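Local coordinates for protein lectin (Pleurotus ostreatus, PDB 6KC2) that binds sugars such as rhamnose through two calcium ions, each coordinated directly by sugar hydroxyls at the tip of a beta-sandwich domain, at residues S96-T101 with A141-G146; V254-D259 with D281-P286. All coordinates share one frame; numbering follows the deposited sequence.

Interaction 1 (S96-T101 with A141-G146). With CA (calcium ion), chain F; RAM (alpha-L-rhamnopyranose), chain G.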
ATOM      1  N   SER A  96      11.423 -11.052  -5.389  1.00 24.79           N
ATOM      2  CA  SER A  96      12.809 -11.155  -5.819  1.00 27.84           C
ATOM      3  C   SER A  96      13.418 -12.488  -5.423  1.00 29.33           C
ATOM      4  O   SER A  96      13.090 -13.081  -4.388  1.00 27.90           O
ATOM      5  CB  SER A  96      13.688 -10.038  -5.233  1.00 29.32           C
ATOM      6  OG  SER A  96      13.567  -9.992  -3.811  1.00 28.83           O
ATOM      7  N   ASP A  97      14.362 -12.914  -6.240  1.00 27.06           N
ATOM      8  CA  ASP A  97      15.278 -13.992  -5.914  1.00 31.47           C
ATOM      9  C   ASP A  97      16.662 -13.392  -6.122  1.00 28.35           C
ATOM     10  O   ASP A  97      17.098 -13.288  -7.273  1.00 28.16           O
ATOM     11  CB  ASP A  97      15.023 -15.201  -6.813  1.00 28.26           C
ATOM     12  CG  ASP A  97      16.020 -16.322  -6.590  1.00 29.62           C
ATOM     13  OD1 ASP A  97      17.022 -16.126  -5.864  1.00 28.36           O
ATOM     14  OD2 ASP A  97      15.782 -17.409  -7.141  1.00 30.18           O
ATOM     15  N   ASP A  98      17.357 -13.004  -5.039  1.00 29.51           N
ATOM     16  CA  ASP A  98      16.967 -13.245  -3.633  1.00 28.67           C
ATOM     17  C   ASP A  98      16.444 -12.012  -2.867  1.00 30.42           C
ATOM     18  O   ASP A  98      15.693 -12.160  -1.909  1.00 33.11           O
ATOM     19  CB  ASP A  98      18.162 -13.788  -2.831  1.00 28.62           C
ATOM     20  CG  ASP A  98      18.654 -15.132  -3.325  1.00 33.95           C
ATOM     21  OD1 ASP A  98      18.137 -16.157  -2.825  1.00 33.45           O
ATOM     22  OD2 ASP A  98      19.570 -15.165  -4.195  1.00 30.91           O
ATOM     23  N   ALA A  99      16.872 -10.808  -3.251  1.00 28.38           N
ATOM     24  CA  ALA A  99      16.571  -9.613  -2.466  1.00 33.29           C
ATOM     25  C   ALA A  99      16.519  -8.401  -3.387  1.00 30.96           C
ATOM     26  O   ALA A  99      17.088  -8.407  -4.483  1.00 30.28           O
ATOM     27  CB  ALA A  99      17.614  -9.389  -1.345  1.00 30.54           C
ATOM     28  N   HIS A 100      15.850  -7.344  -2.923  1.00 28.86           N
ATOM     29  CA  HIS A 100      15.679  -6.166  -3.765  1.00 28.60           C
ATOM     30  C   HIS A 100      15.651  -4.896  -2.926  1.00 31.21           C
ATOM     31  O   HIS A 100      15.268  -4.910  -1.751  1.00 30.87           O
ATOM     32  CB  HIS A 100      14.390  -6.253  -4.587  1.00 26.21           C
ATOM     33  CG  HIS A 100      13.158  -6.302  -3.746  1.00 27.12           C
ATOM     34  ND1 HIS A 100      12.546  -7.486  -3.392  1.00 29.15           N
ATOM     35  CD2 HIS A 100      12.441  -5.315  -3.152  1.00 29.15           C
ATOM     36  CE1 HIS A 100      11.496  -7.227  -2.628  1.00 28.68           C
ATOM     37  NE2 HIS A 100      11.408  -5.918  -2.469  1.00 29.70           N
ATOM     38  N   THR A 101      16.047  -3.793  -3.563  1.00 29.56           N
ATOM     39  CA  THR A 101      15.804  -2.445  -3.066  1.00 31.28           C
ATOM     40  C   THR A 101      15.111  -1.671  -4.175  1.00 30.59           C
ATOM     41  O   THR A 101      15.594  -1.648  -5.312  1.00 30.82           O
ATOM     42  CB  THR A 101      17.105  -1.742  -2.658  1.00 32.31           C
ATOM     43  OG1 THR A 101      17.877  -2.614  -1.830  1.00 33.72           O
ATOM     44  CG2 THR A 101      16.816  -0.442  -1.911  1.00 30.26           C
ATOM     45  N   ALA A 141      25.249 -18.901  -4.560  1.00 32.13           N
ATOM     46  CA  ALA A 141      25.998 -19.216  -5.772  1.00 37.75           C
ATOM     47  C   ALA A 141      25.317 -20.338  -6.555  1.00 33.74           C
ATOM     48  O   ALA A 141      24.652 -21.204  -5.982  1.00 31.05           O
ATOM     49  CB  ALA A 141      27.436 -19.608  -5.429  1.00 35.03           C
ATOM     50  N   ASN A 142      25.465 -20.298  -7.885  1.00 33.12           N
ATOM     51  CA  ASN A 142      24.912 -21.314  -8.784  1.00 33.09           C
ATOM     52  C   ASN A 142      23.389 -21.399  -8.723  1.00 30.59           C
ATOM     53  O   ASN A 142      22.822 -22.457  -9.020  1.00 27.81           O
ATOM     54  CB  ASN A 142      25.483 -22.712  -8.495  1.00 32.44           C
ATOM     55  CG  ASN A 142      26.987 -22.744  -8.530  1.00 40.44           C
ATOM     56  OD1 ASN A 142      27.611 -22.235  -9.468  1.00 39.11           O
ATOM     57  ND2 ASN A 142      27.589 -23.331  -7.499  1.00 35.34           N
ATOM     58  N   SER A 143      22.710 -20.327  -8.338  1.00 27.03           N
ATOM     59  CA  SER A 143      21.271 -20.364  -8.133  1.00 30.93           C
ATOM     60  C   SER A 143      20.577 -19.372  -9.063  1.00 29.36           C
ATOM     61  O   SER A 143      21.205 -18.434  -9.567  1.00 25.54           O
ATOM     62  CB  SER A 143      20.917 -20.040  -6.670  1.00 29.36           C
ATOM     63  OG  SER A 143      21.064 -18.655  -6.426  1.00 29.11           O
ATOM     64  N   PRO A 144      19.282 -19.551  -9.315  1.00 29.05           N
ATOM     65  CA  PRO A 144      18.571 -18.594 -10.170  1.00 29.59           C
ATOM     66  C   PRO A 144      18.556 -17.199  -9.560  1.00 28.79           C
ATOM     67  O   PRO A 144      18.817 -16.999  -8.377  1.00 28.33           O
ATOM     68  CB  PRO A 144      17.149 -19.171 -10.283  1.00 27.48           C
ATOM     69  CG  PRO A 144      17.128 -20.422  -9.498  1.00 29.67           C
ATOM     70  CD  PRO A 144      18.524 -20.789  -9.085  1.00 27.79           C
ATOM     71  N   ALA A 145      18.254 -16.218 -10.400  1.00 29.50           N
ATOM     72  CA  ALA A 145      18.195 -14.832  -9.963  1.00 29.18           C
ATOM     73  C   ALA A 145      17.125 -14.117 -10.773  1.00 30.05           C
ATOM     74  O   ALA A 145      16.974 -14.364 -11.979  1.00 25.91           O
ATOM     75  CB  ALA A 145      19.555 -14.139 -10.127  1.00 26.92           C
ATOM     76  N   GLY A 146      16.389 -13.230 -10.110  1.00 31.28           N
ATOM     77  CA  GLY A 146      15.297 -12.562 -10.787  1.00 30.54           C
ATOM     78  C   GLY A 146      14.543 -11.546  -9.958  1.00 31.82           C
ATOM     79  O   GLY A 146      14.437 -11.652  -8.726  1.00 30.18           O
TER
HETATM   80 CA    CA F 408      19.228 -16.996  -6.004  1.00 28.66          CA
HETATM   81  C1  RAM G 409      17.442 -21.379  -2.852  1.00 49.21           C
HETATM   82  C2  RAM G 409      18.039 -19.986  -2.643  1.00 45.60           C
HETATM   83  C3  RAM G 409      18.501 -19.446  -3.990  1.00 34.90           C
HETATM   84  C4  RAM G 409      17.307 -19.394  -4.928  1.00 33.49           C
HETATM   85  C5  RAM G 409      16.619 -20.761  -5.001  1.00 33.74           C
HETATM   86  C6  RAM G 409      15.335 -20.696  -5.815  1.00 35.25           C
HETATM   87  O1  RAM G 409      18.433 -22.278  -3.385  1.00 47.37           O
HETATM   88  O2  RAM G 409      17.053 -19.109  -2.123  1.00 48.12           O
HETATM   89  O3  RAM G 409      19.048 -18.163  -3.820  1.00 32.73           O
HETATM   90  O4  RAM G 409      17.739 -18.968  -6.201  1.00 32.51           O
HETATM   91  O5  RAM G 409      16.297 -21.232  -3.700  1.00 46.22           O
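Asp97 and Gly146 form an antiparallel hydrogen-bonded pair: Asp97 N gives a nearly straight bond to Gly146 O (2.8 Å, 174° at the hydrogen), and Gly146 N returns one to Asp97 O. This bridge lies beside a calcium-bridged sugar site, where the corner after strand 87-96 meets the loop entering strand 146-155. The peptide bond between Asp97 and Asp98 is cis, and the carboxylates of Asp97 and Asp98 both bind the same calcium ion. Asp97 extends its carboxylate away from its own backbone N (chi1 176°), which sets OD1 2.4 Å from the calcium ion, while Asp98 OD2 binds the ion at 2.6 Å. From the other segment come Ser143 OG and the carbonyl oxygen Pro144 O, the latter 2.4 Å from the metal. Asn138 and the rhamnose hydroxyls O3 and O4 complete this set of ligands. The close approach of Asp97 OD1 to Pro144 O, two acceptors, is explained by the shared ion. Second-shell bonds are consistent with holding the ligands in place: Trp204 NE1 bonds to Asp97 OD2, Leu139 N to Asp98 OD2, and Ser143 OG to Val140 O. Behind the corner, Ser96 OG is hydrogen-bonded to His100 ND1 at 2.7 Å. On the sugar side, rhamnose O2 donates a long hydrogen bond to Asp98 OD1 across 3.2 Å.

Interaction 2 (V254-D259 with D281-P286). With CA (calcium ion), chain E; RAM (alpha-L-rhamnopyranose), chain H.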
ATOM      1  N   VAL A 254      -6.834   2.499   2.840  1.00 28.86           N
ATOM      2  CA  VAL A 254      -7.476   2.232   4.121  1.00 30.61           C
ATOM      3  C   VAL A 254      -7.921   0.780   4.150  1.00 27.83           C
ATOM      4  O   VAL A 254      -8.533   0.299   3.191  1.00 28.74           O
ATOM      5  CB  VAL A 254      -8.681   3.163   4.357  1.00 28.80           C
ATOM      6  CG1 VAL A 254      -9.282   2.913   5.749  1.00 24.42           C
ATOM      7  CG2 VAL A 254      -8.263   4.607   4.197  1.00 28.52           C
ATOM      8  N   LEU A 255      -7.621   0.092   5.247  1.00 25.33           N
ATOM      9  CA  LEU A 255      -8.095  -1.262   5.503  1.00 25.50           C
ATOM     10  C   LEU A 255      -8.866  -1.231   6.815  1.00 26.71           C
ATOM     11  O   LEU A 255      -8.345  -0.735   7.818  1.00 26.52           O
ATOM     12  CB  LEU A 255      -6.925  -2.249   5.587  1.00 24.33           C
ATOM     13  CG  LEU A 255      -7.300  -3.708   5.905  1.00 24.26           C
ATOM     14  CD1 LEU A 255      -8.115  -4.329   4.764  1.00 25.54           C
ATOM     15  CD2 LEU A 255      -6.037  -4.520   6.190  1.00 23.41           C
ATOM     16  N   ILE A 256     -10.098  -1.740   6.819  1.00 25.68           N
ATOM     17  CA  ILE A 256     -10.964  -1.505   7.968  1.00 25.92           C
ATOM     18  C   ILE A 256     -11.948  -2.660   8.150  1.00 26.73           C
ATOM     19  O   ILE A 256     -12.469  -3.218   7.181  1.00 24.30           O
ATOM     20  CB  ILE A 256     -11.715  -0.163   7.813  1.00 26.30           C
ATOM     21  CG1 ILE A 256     -12.686   0.061   9.001  1.00 27.22           C
ATOM     22  CG2 ILE A 256     -12.399  -0.107   6.444  1.00 23.62           C
ATOM     23  CD1 ILE A 256     -13.101   1.528   9.218  1.00 29.31           C
ATOM     24  N   ALA A 257     -12.238  -2.973   9.412  1.00 25.56           N
ATOM     25  CA  ALA A 257     -13.257  -3.949   9.774  1.00 27.61           C
ATOM     26  C   ALA A 257     -13.826  -3.548  11.129  1.00 26.84           C
ATOM     27  O   ALA A 257     -13.125  -2.950  11.956  1.00 26.47           O
ATOM     28  CB  ALA A 257     -12.679  -5.381   9.824  1.00 25.32           C
ATOM     29  N   ALA A 258     -15.094  -3.893  11.364  1.00 23.76           N
ATOM     30  CA  ALA A 258     -15.722  -3.540  12.631  1.00 30.13           C
ATOM     31  C   ALA A 258     -16.600  -4.672  13.145  1.00 32.55           C
ATOM     32  O   ALA A 258     -17.325  -5.317  12.377  1.00 26.67           O
ATOM     33  CB  ALA A 258     -16.560  -2.260  12.511  1.00 27.73           C
ATOM     34  N   ASP A 259     -16.554  -4.903  14.456  1.00 31.28           N
ATOM     35  CA  ASP A 259     -17.463  -5.895  14.988  1.00 31.66           C
ATOM     36  C   ASP A 259     -18.837  -5.275  14.962  1.00 40.36           C
ATOM     37  O   ASP A 259     -19.176  -4.413  15.789  1.00 30.85           O
ATOM     38  CB  ASP A 259     -17.117  -6.406  16.380  1.00 35.30           C
ATOM     39  CG  ASP A 259     -18.151  -7.448  16.885  1.00 36.50           C
ATOM     40  OD1 ASP A 259     -19.333  -7.399  16.480  1.00 35.05           O
ATOM     41  OD2 ASP A 259     -17.764  -8.366  17.638  1.00 38.04           O
ATOM     42  N   ASP A 281     -12.465  -4.611   4.610  1.00 30.44           N
ATOM     43  CA  ASP A 281     -12.628  -3.824   3.393  1.00 28.76           C
ATOM     44  C   ASP A 281     -11.426  -2.906   3.186  1.00 30.58           C
ATOM     45  O   ASP A 281     -10.821  -2.399   4.142  1.00 28.47           O
ATOM     46  CB  ASP A 281     -13.916  -2.997   3.442  1.00 30.31           C
ATOM     47  CG  ASP A 281     -15.145  -3.860   3.677  1.00 32.91           C
ATOM     48  OD1 ASP A 281     -15.314  -4.830   2.911  1.00 34.71           O
ATOM     49  OD2 ASP A 281     -15.929  -3.589   4.624  1.00 33.57           O
ATOM     50  N   ALA A 282     -11.078  -2.697   1.927  1.00 27.32           N
ATOM     51  CA  ALA A 282      -9.957  -1.850   1.573  1.00 27.47           C
ATOM     52  C   ALA A 282     -10.447  -0.757   0.632  1.00 29.29           C
ATOM     53  O   ALA A 282     -11.282  -1.009  -0.243  1.00 29.03           O
ATOM     54  CB  ALA A 282      -8.829  -2.672   0.934  1.00 25.95           C
ATOM     55  N   TYR A 283      -9.935   0.460   0.821  1.00 26.56           N
ATOM     56  CA  TYR A 283     -10.326   1.605   0.010  1.00 30.23           C
ATOM     57  C   TYR A 283      -9.098   2.380  -0.437  1.00 31.82           C
ATOM     58  O   TYR A 283      -8.055   2.374   0.229  1.00 30.12           O
ATOM     59  CB  TYR A 283     -11.256   2.551   0.772  1.00 27.39           C
ATOM     60  CG  TYR A 283     -12.507   1.885   1.283  1.00 28.89           C
ATOM     61  CD1 TYR A 283     -13.640   1.788   0.480  1.00 30.56           C
ATOM     62  CD2 TYR A 283     -12.563   1.357   2.570  1.00 29.71           C
ATOM     63  CE1 TYR A 283     -14.809   1.160   0.950  1.00 32.34           C
ATOM     64  CE2 TYR A 283     -13.732   0.736   3.061  1.00 27.87           C
ATOM     65  CZ  TYR A 283     -14.846   0.645   2.238  1.00 30.59           C
ATOM     66  OH  TYR A 283     -15.993   0.042   2.697  1.00 33.94           O
ATOM     67  N   THR A 284      -9.240   3.052  -1.575  1.00 30.60           N
ATOM     68  CA  THR A 284      -8.253   4.003  -2.062  1.00 31.50           C
ATOM     69  C   THR A 284      -8.882   5.386  -1.998  1.00 29.80           C
ATOM     70  O   THR A 284     -10.022   5.566  -2.425  1.00 30.44           O
ATOM     71  CB  THR A 284      -7.816   3.675  -3.498  1.00 30.88           C
ATOM     72  OG1 THR A 284      -6.986   2.510  -3.484  1.00 32.41           O
ATOM     73  CG2 THR A 284      -7.033   4.858  -4.134  1.00 28.00           C
ATOM     74  N   ILE A 285      -8.158   6.339  -1.426  1.00 30.32           N
ATOM     75  CA  ILE A 285      -8.574   7.738  -1.430  1.00 29.96           C
ATOM     76  C   ILE A 285      -7.555   8.476  -2.284  1.00 29.98           C
ATOM     77  O   ILE A 285      -6.433   8.742  -1.829  1.00 30.48           O
ATOM     78  CB  ILE A 285      -8.675   8.315  -0.010  1.00 34.21           C
ATOM     79  CG1 ILE A 285      -9.763   7.569   0.756  1.00 32.91           C
ATOM     80  CG2 ILE A 285      -9.000   9.833  -0.052  1.00 29.13           C
ATOM     81  CD1 ILE A 285      -9.364   7.264   2.123  1.00 36.63           C
ATOM     82  N   PRO A 286      -7.883   8.767  -3.543  1.00 31.74           N
ATOM     83  CA  PRO A 286      -6.894   9.336  -4.458  1.00 32.53           C
ATOM     84  C   PRO A 286      -6.825  10.850  -4.406  1.00 35.02           C
ATOM     85  O   PRO A 286      -5.935  11.433  -5.042  1.00 36.53           O
ATOM     86  CB  PRO A 286      -7.413   8.868  -5.822  1.00 31.15           C
ATOM     87  CG  PRO A 286      -8.894   8.919  -5.658  1.00 33.05           C
ATOM     88  CD  PRO A 286      -9.176   8.527  -4.209  1.00 31.02           C
TER
HETATM   89 CA    CA E 407     -21.142  -7.312  18.379  1.00 35.91          CA
HETATM   90  C1  RAM H 410     -21.829 -12.957  17.788  1.00 52.73           C
HETATM   91  C2  RAM H 410     -22.349 -11.711  17.070  1.00 50.29           C
HETATM   92  C3  RAM H 410     -21.786 -10.447  17.717  1.00 48.55           C
HETATM   93  C4  RAM H 410     -20.262 -10.555  17.848  1.00 45.74           C
HETATM   94  C5  RAM H 410     -19.841 -11.909  18.459  1.00 49.02           C
HETATM   95  C6  RAM H 410     -18.323 -12.083  18.532  1.00 39.05           C
HETATM   96  O1  RAM H 410     -22.254 -12.973  19.146  1.00 54.59           O
HETATM   97  O2  RAM H 410     -21.957 -11.753  15.714  1.00 51.67           O
HETATM   98  O3  RAM H 410     -22.160  -9.287  16.987  1.00 46.12           O
HETATM   99  O4  RAM H 410     -19.817  -9.517  18.689  1.00 41.02           O
HETATM  100  O5  RAM H 410     -20.411 -12.971  17.714  1.00 54.02           O
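Val254 O receives the shortest bond of this contact, from Tyr283 N at 2.8 Å, with the donor in the carbonyl plane and an angle of 154° at the hydrogen. Ala282 CA adds a CA-H...O contact to the same oxygen. Together with the return bond from Val254 N to Tyr283 O, this defines an antiparallel hydrogen-bonded pair. Ile256 and Asp281 make the second such pair: Ile256 N bonds to Asp281 O, and Asp281 N to Ile256 O. Leu255 and Ala282 lie between them as a non-hydrogen-bonded pair, so the ladder has the regular alternation of an antiparallel beta sheet. The N-to-C directions of the two short strand segments make 149°.

On the face carrying Val254, Ile256, Asp281 and Tyr283, Ile256 CG2, placed between its backbone N and carbonyl carbon while CG1 extends anti to N (chi1 177°), meets the edge of the Tyr283 ring in its plane, 3.7 Å from CE2. Farther along, Val254 CG2 touches Ile285 CD1 at 3.5 Å, the two side chains lying at a slant to each other. On the other face, Leu255 CD1 bends over the backbone to within 3.4 Å of Asp281 O and also packs against Ala282 CB at 4.2 Å. The polar ends on the Tyr283 face converge on one residue: Asp281 OD2 and Tyr283 OH are both hydrogen-bonded to Tyr262 OH.

Strand 249-259 runs on to Asp259, whose OD1 binds the calcium ion that also takes rhamnose O3 and O4. Strand 281-285 lies between strands 43-44 and 249-259, and strand 307-316 flanks 249-259 on its other side. Val254, Ile256, Tyr283 and Ile285 pack against strand 261-266 of the facing sheet, as expected within a beta sandwich, with Ile297 and Phe295 of strand 292-301 also covering Ile256 and Ile285.

In the fold
The two contacts lie in series along the chain, on opposite sides of its centre, with their own centres about 34 Å apart and nearest atoms about 20 Å apart. Each includes part of a different calcium site bearing a rhamnose, but their relation to it differs. Interaction 1 brings ligands from both segments to its ion. Interaction 2 pairs strands inside a sandwich, and only the far end of its first segment reaches the second site, where Asp259 OD1 is 2.6 Å from the calcium ion. Asp260, Asn301, Gly303 and Pro305 provide further ligands there. Asp97 and Asp259 appear to be equivalent: each is followed by a second calcium-binding aspartate and has its OD2 bonded to a tryptophan, Trp204 or Trp364.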